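Local coordinates for rifamycin polyketide synthase (Amycolatopsis mediterranei, PDB 4LN9), which probably dehydrates the beta-hydroxyacyl polyketide intermediate, as the dehydratase domain of the terminal module of the rifamycin-building synthase, at residues K176-T181 against V204-S209; G182-L187 against T246-A251. All blocks are in the same frame, centred on the assembly; numbering follows the deposited sequence.

Interaction 1: residues K176-T181 against V204-S209; sequences KPVDLT and VWRRGS
Lys176 and Arg206 pair through their backbones as an antiparallel hydrogen-bonded pair: Lys176 N donates to Arg206 O over 2.8 Å, and Arg206 N returns a bond to Lys176 O, also at 2.8 Å. A third bond, Val178 N to Val204 O (2.8 Å), is nearly straight, with 167° at the hydrogen. The short strand segments nevertheless run at 136° to one another, well short of exact antiparallelism. Next to the Lys176-Arg206 pair, Pro177 faces Trp205 in a non-hydrogen-bonded pair, where the close CA-H...O contacts of Trp205 with Lys176 O and of Pro177 with Val204 O supplement the ladder.

Apolar packing differs on the two faces. On one, the pyrrole side of the indole lies obliquely against the proline, Trp205 CD1 standing 3.4 Å from Pro177 CA; Trp170 meets the same indole edge-to-face. On the other, the Val178 and Val204 side chains project together from the sheet, flank to flank, with Val178 CG2 at 3.8 Å from Val204 CG1. Leu180 adds its CD2 methyl against Val204.

One cationic group joins this second face. The Arg206 chain leaves extended, then bends at chi3 (-54°), which brings its guanidinium plane across Val178; the CG2 methyl of Val178 sits over one face, 3.7 Å from Arg206 NH2.

A water and a turn lie beside the ladder. Val204 N gives its hydrogen to a water at 2.9 Å. Asp179 OD1 accepts from Thr181 N at 3.2 Å, met from above the carboxylate plane, closing an Asx turn.

The arrangement is a beta ladder at the margin of the double hotdog fold: strand 176-178 is an edge strand within this chain, beside strand 201-207, which pairs with strand 214-220 in turn.

Interaction 2: residues G182-L187 against T246-A251; sequences GAYDVL and TMVSAA
Ala183 and Ala251 mark the closest backbone approach, CA to CA 5.2 Å, of two helical segments that run almost perpendicular (97°) with their axes 8.5 Å apart. No hydrogen bond spans them, so the contact is apolar packing. The methyl of Ala251 points into the partner helix, where Ala251 CB stands 3.7 Å from Ala183 O. Leu187 flanks it: with CG anti to its own carbonyl carbon (chi1 -73°), the side chain reaches across so that Leu187 CD2 lies 3.8 Å from Ala251 CB.

In the double hotdog fold, the long helix 236-251 is a central helix wrapped by strands, and helix 183-190 packs crosswise on its C-terminal end. Val248 is shared by three residues of the smaller helix. Its CG1 meets the Ala183 methyl, whereas its CG2 touches both Leu187 and Tyr184: Val248 CG2 is 3.8 Å from Leu187 CD1, and the two side chains meet at about a right angle. The same CG2 sits over one face of the Tyr184 ring, 4.1 Å from the ring centroid and 29° off the normal, a CH-pi contact. The Tyr184 hydroxyl hydrogen-bonds to His244 NE2 and to Val201 N, which fixes the position of that ring. One residue earlier than Val248, Met247, bent at chi3, brings its CE methyl to Leu187 CD2 at 4.1 Å, while Val186, which is exposed, packs its CB against Ala251.

The two contacts have centres about 11 Å apart and meet at segment 246-251 of helix 236-251. Interaction 1 lays its Val178, Val204 and Arg206 side on that helix: Arg206 NH2 comes to 3.0 Å from Ser249 OG, and Val204 CG1 within 3.8 Å of Ser249 OG. Leu180 CD2 touches Val248 CG1 at 3.6 Å, so Val248 packs on Leu180 of interaction 1 as well as on helix 183-190. The chain passes from strand 176-178 through residues 179-182 into helix 183-190, with Gly182 at the N-cap, and the segments alternate in sequence. In related dehydratases the corresponding helix carries an active-site aspartate; both contacts here involve the C-terminal part of helix 236-251.

Interaction 1: residues K176-T181 against V204-S209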
loop_
_atom_site.group_PDB
_atom_site.type_symbol
_atom_site.label_atom_id
_atom_site.label_comp_id
_atom_site.label_asym_id
_atom_site.label_seq_id
_atom_site.Cartn_x
_atom_site.Cartn_y
_atom_site.Cartn_z
ATOM N N LYS A 176 48.757 7.852 -8.719
ATOM C CA LYS A 176 49.603 6.730 -8.337
ATOM C C LYS A 176 48.745 5.543 -7.926
ATOM O O LYS A 176 47.825 5.689 -7.120
ATOM C CB LYS A 176 50.522 7.131 -7.181
ATOM C CG LYS A 176 51.116 8.523 -7.325
ATOM C CD LYS A 176 52.626 8.490 -7.168
ATOM C CE LYS A 176 53.309 9.426 -8.152
ATOM N NZ LYS A 176 53.113 8.989 -9.564
ATOM N N PRO A 177 49.038 4.360 -8.486
ATOM C CA PRO A 177 48.254 3.167 -8.189
ATOM C C PRO A 177 48.501 2.668 -6.771
ATOM O O PRO A 177 49.611 2.801 -6.252
ATOM C CB PRO A 177 48.763 2.146 -9.210
ATOM C CG PRO A 177 50.138 2.607 -9.554
ATOM C CD PRO A 177 50.081 4.105 -9.495
ATOM N N VAL A 178 47.437 2.226 -6.112
ATOM C CA VAL A 178 47.527 1.727 -4.746
ATOM C C VAL A 178 47.486 0.202 -4.754
ATOM O O VAL A 178 46.698 -0.395 -5.488
ATOM C CB VAL A 178 46.361 2.256 -3.888
ATOM C CG1 VAL A 178 46.466 1.736 -2.463
ATOM C CG2 VAL A 178 46.333 3.777 -3.911
ATOM N N ASP A 179 48.441 -0.426 -4.070
ATOM C CA ASP A 179 48.437 -1.881 -3.930
ATOM C C ASP A 179 47.315 -2.312 -2.990
ATOM O O ASP A 179 47.254 -1.858 -1.849
ATOM C CB ASP A 179 49.786 -2.364 -3.385
ATOM C CG ASP A 179 49.998 -3.855 -3.581
ATOM O OD1 ASP A 179 49.001 -4.579 -3.789
ATOM O OD2 ASP A 179 51.162 -4.303 -3.517
ATOM N N LEU A 180 46.392 -3.104 -3.487
ATOM C CA LEU A 180 45.192 -3.412 -2.737
ATOM C C LEU A 180 45.333 -4.615 -1.830
ATOM O O LEU A 180 44.543 -4.820 -0.942
ATOM C CB LEU A 180 44.034 -3.612 -3.687
ATOM C CG LEU A 180 43.626 -2.323 -4.365
ATOM C CD1 LEU A 180 42.296 -2.420 -5.047
ATOM C CD2 LEU A 180 43.655 -1.182 -3.383
ATOM N N THR A 181 46.392 -5.373 -2.102
ATOM C CA THR A 181 46.753 -6.565 -1.356
ATOM C C THR A 181 46.544 -6.371 0.132
ATOM O O THR A 181 47.163 -5.517 0.765
ATOM C CB THR A 181 48.219 -6.964 -1.608
ATOM O OG1 THR A 181 48.302 -7.765 -2.794
ATOM C CG2 THR A 181 48.766 -7.754 -0.429
ATOM N N VAL A 204 42.731 1.012 -7.463
ATOM C CA VAL A 204 42.601 2.362 -6.936
ATOM C C VAL A 204 43.841 3.173 -7.292
ATOM O O VAL A 204 44.948 2.639 -7.315
ATOM C CB VAL A 204 42.441 2.340 -5.406
ATOM C CG1 VAL A 204 42.625 3.736 -4.830
ATOM C CG2 VAL A 204 41.083 1.769 -5.027
ATOM N N TRP A 205 43.631 4.410 -7.745
ATOM C CA TRP A 205 44.735 5.363 -7.863
ATOM C C TRP A 205 44.452 6.574 -7.035
ATOM O O TRP A 205 43.296 6.969 -6.879
ATOM C CB TRP A 205 44.943 5.787 -9.314
ATOM C CG TRP A 205 45.157 4.639 -10.266
ATOM C CD1 TRP A 205 46.353 4.227 -10.849
ATOM C CD2 TRP A 205 44.123 3.816 -10.896
ATOM N NE1 TRP A 205 46.136 3.187 -11.716
ATOM C CE2 TRP A 205 44.819 2.887 -11.785
ATOM C CE3 TRP A 205 42.741 3.744 -10.795
ATOM C CZ2 TRP A 205 44.140 1.939 -12.529
ATOM C CZ3 TRP A 205 42.068 2.778 -11.544
ATOM C CH2 TRP A 205 42.750 1.915 -12.409
ATOM N N ARG A 206 45.510 7.257 -6.615
ATOM C CA ARG A 206 45.364 8.438 -5.778
ATOM C C ARG A 206 46.149 9.612 -6.352
ATOM O O ARG A 206 47.201 9.430 -6.965
ATOM C CB ARG A 206 45.824 8.143 -4.349
ATOM C CG ARG A 206 45.738 9.334 -3.408
ATOM C CD ARG A 206 46.504 9.083 -2.118
ATOM N NE ARG A 206 46.080 7.851 -1.459
ATOM C CZ ARG A 206 46.796 6.732 -1.434
ATOM N NH1 ARG A 206 47.974 6.683 -2.042
ATOM N NH2 ARG A 206 46.344 5.667 -0.786
ATOM N N ARG A 207 45.626 10.817 -6.145
ATOM C CA ARG A 207 46.214 12.030 -6.699
ATOM C C ARG A 207 45.899 13.181 -5.740
ATOM O O ARG A 207 44.828 13.201 -5.135
ATOM C CB ARG A 207 45.599 12.308 -8.073
ATOM C CG ARG A 207 46.294 13.387 -8.886
ATOM C CD ARG A 207 45.290 14.108 -9.772
ATOM N NE ARG A 207 45.384 13.679 -11.166
ATOM C CZ ARG A 207 44.478 13.955 -12.098
ATOM N NH1 ARG A 207 43.361 14.594 -11.776
ATOM N NH2 ARG A 207 44.696 13.602 -13.358
ATOM N N GLY A 208 46.901 14.006 -5.439
ATOM C CA GLY A 208 46.738 15.074 -4.445
ATOM C C GLY A 208 46.978 14.592 -3.024
ATOM O O GLY A 208 47.371 13.445 -2.816
ATOM N N SER A 209 46.758 15.462 -2.038
ATOM C CA SER A 209 47.147 15.147 -0.663
ATOM C C SER A 209 46.114 15.506 0.412
ATOM O O SER A 209 45.785 14.674 1.258
ATOM C CB SER A 209 48.517 15.741 -0.326
ATOM O OG SER A 209 49.098 15.076 0.786
HETATM O O HOH W 1 45.211 -0.558 -7.400
#

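Interaction 2: residues G182-L187 against T246-A251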
loop_
_atom_site.group_PDB
_atom_site.type_symbol
_atom_site.label_atom_id
_atom_site.label_comp_id
_atom_site.label_asym_id
_atom_site.label_seq_id
_atom_site.Cartn_x
_atom_site.Cartn_y
_atom_site.Cartn_z
ATOM N N GLY A 182 45.657 -7.189 0.676
ATOM C CA GLY A 182 45.339 -7.176 2.081
ATOM C C GLY A 182 44.300 -6.189 2.569
ATOM O O GLY A 182 43.827 -6.290 3.679
ATOM N N ALA A 183 43.924 -5.246 1.729
ATOM C CA ALA A 183 43.101 -4.110 2.151
ATOM C C ALA A 183 41.729 -4.516 2.701
ATOM O O ALA A 183 41.284 -3.982 3.717
ATOM C CB ALA A 183 42.952 -3.104 1.015
ATOM N N TYR A 184 41.038 -5.411 2.000
ATOM C CA TYR A 184 39.700 -5.840 2.417
ATOM C C TYR A 184 39.744 -6.653 3.718
ATOM O O TYR A 184 38.741 -6.765 4.422
ATOM C CB TYR A 184 39.004 -6.642 1.305
ATOM C CG TYR A 184 38.186 -5.809 0.327
ATOM C CD1 TYR A 184 38.314 -5.989 -1.047
ATOM C CD2 TYR A 184 37.205 -4.928 0.776
ATOM C CE1 TYR A 184 37.563 -5.246 -1.942
ATOM C CE2 TYR A 184 36.448 -4.182 -0.112
ATOM C CZ TYR A 184 36.633 -4.341 -1.470
ATOM O OH TYR A 184 35.890 -3.594 -2.357
ATOM N N ASP A 185 40.921 -7.180 4.051
ATOM C CA ASP A 185 41.134 -7.852 5.333
ATOM C C ASP A 185 41.325 -6.840 6.458
ATOM O O ASP A 185 40.818 -7.021 7.565
ATOM C CB ASP A 185 42.348 -8.782 5.263
ATOM C CG ASP A 185 42.051 -10.078 4.533
ATOM O OD1 ASP A 185 40.858 -10.406 4.357
ATOM O OD2 ASP A 185 43.011 -10.774 4.142
ATOM N N VAL A 186 42.079 -5.785 6.171
ATOM C CA VAL A 186 42.342 -4.742 7.153
ATOM C C VAL A 186 41.063 -3.982 7.501
ATOM O O VAL A 186 40.869 -3.566 8.645
ATOM C CB VAL A 186 43.414 -3.757 6.644
ATOM C CG1 VAL A 186 43.680 -2.679 7.683
ATOM C CG2 VAL A 186 44.695 -4.503 6.299
ATOM N N LEU A 187 40.145 -3.914 6.539
ATOM C CA LEU A 187 38.825 -3.328 6.762
ATOM C C LEU A 187 37.938 -4.221 7.628
ATOM O O LEU A 187 37.232 -3.735 8.513
ATOM C CB LEU A 187 38.135 -3.030 5.427
ATOM C CG LEU A 187 38.674 -1.844 4.622
ATOM C CD1 LEU A 187 37.818 -1.589 3.391
ATOM C CD2 LEU A 187 38.755 -0.598 5.490
ATOM N N THR A 246 37.529 4.635 -1.203
ATOM C CA THR A 246 38.284 5.587 -0.388
ATOM C C THR A 246 38.842 4.931 0.873
ATOM O O THR A 246 39.919 5.293 1.349
ATOM C CB THR A 246 37.428 6.806 0.014
ATOM O OG1 THR A 246 36.225 6.364 0.657
ATOM C CG2 THR A 246 37.072 7.637 -1.210
ATOM N N MET A 247 38.080 3.994 1.429
ATOM C CA MET A 247 38.496 3.267 2.624
ATOM C C MET A 247 39.513 2.193 2.260
ATOM O O MET A 247 40.547 2.055 2.914
ATOM C CB MET A 247 37.288 2.616 3.300
ATOM C CG MET A 247 36.432 3.574 4.108
ATOM S SD MET A 247 34.761 2.943 4.352
ATOM C CE MET A 247 35.104 1.249 4.821
ATOM N N VAL A 248 39.191 1.412 1.234
ATOM C CA VAL A 248 40.145 0.473 0.660
ATOM C C VAL A 248 41.478 1.157 0.374
ATOM O O VAL A 248 42.539 0.639 0.724
ATOM C CB VAL A 248 39.606 -0.159 -0.638
ATOM C CG1 VAL A 248 40.723 -0.877 -1.381
ATOM C CG2 VAL A 248 38.465 -1.115 -0.327
ATOM N N SER A 249 41.411 2.361 -0.185
ATOM C CA SER A 249 42.602 3.176 -0.392
ATOM C C SER A 249 43.363 3.398 0.913
ATOM O O SER A 249 44.571 3.173 0.981
ATOM C CB SER A 249 42.231 4.521 -1.022
ATOM O OG SER A 249 43.392 5.253 -1.379
ATOM N N ALA A 250 42.646 3.812 1.954
ATOM C CA ALA A 250 43.272 4.115 3.238
ATOM C C ALA A 250 43.803 2.859 3.928
ATOM O O ALA A 250 44.892 2.871 4.500
ATOM C CB ALA A 250 42.297 4.853 4.144
ATOM N N ALA A 251 43.054 1.764 3.825
ATOM C CA ALA A 251 43.427 0.515 4.487
ATOM C C ALA A 251 44.770 -0.033 4.003
ATOM O O ALA A 251 45.385 -0.862 4.672
ATOM C CB ALA A 251 42.332 -0.526 4.315
#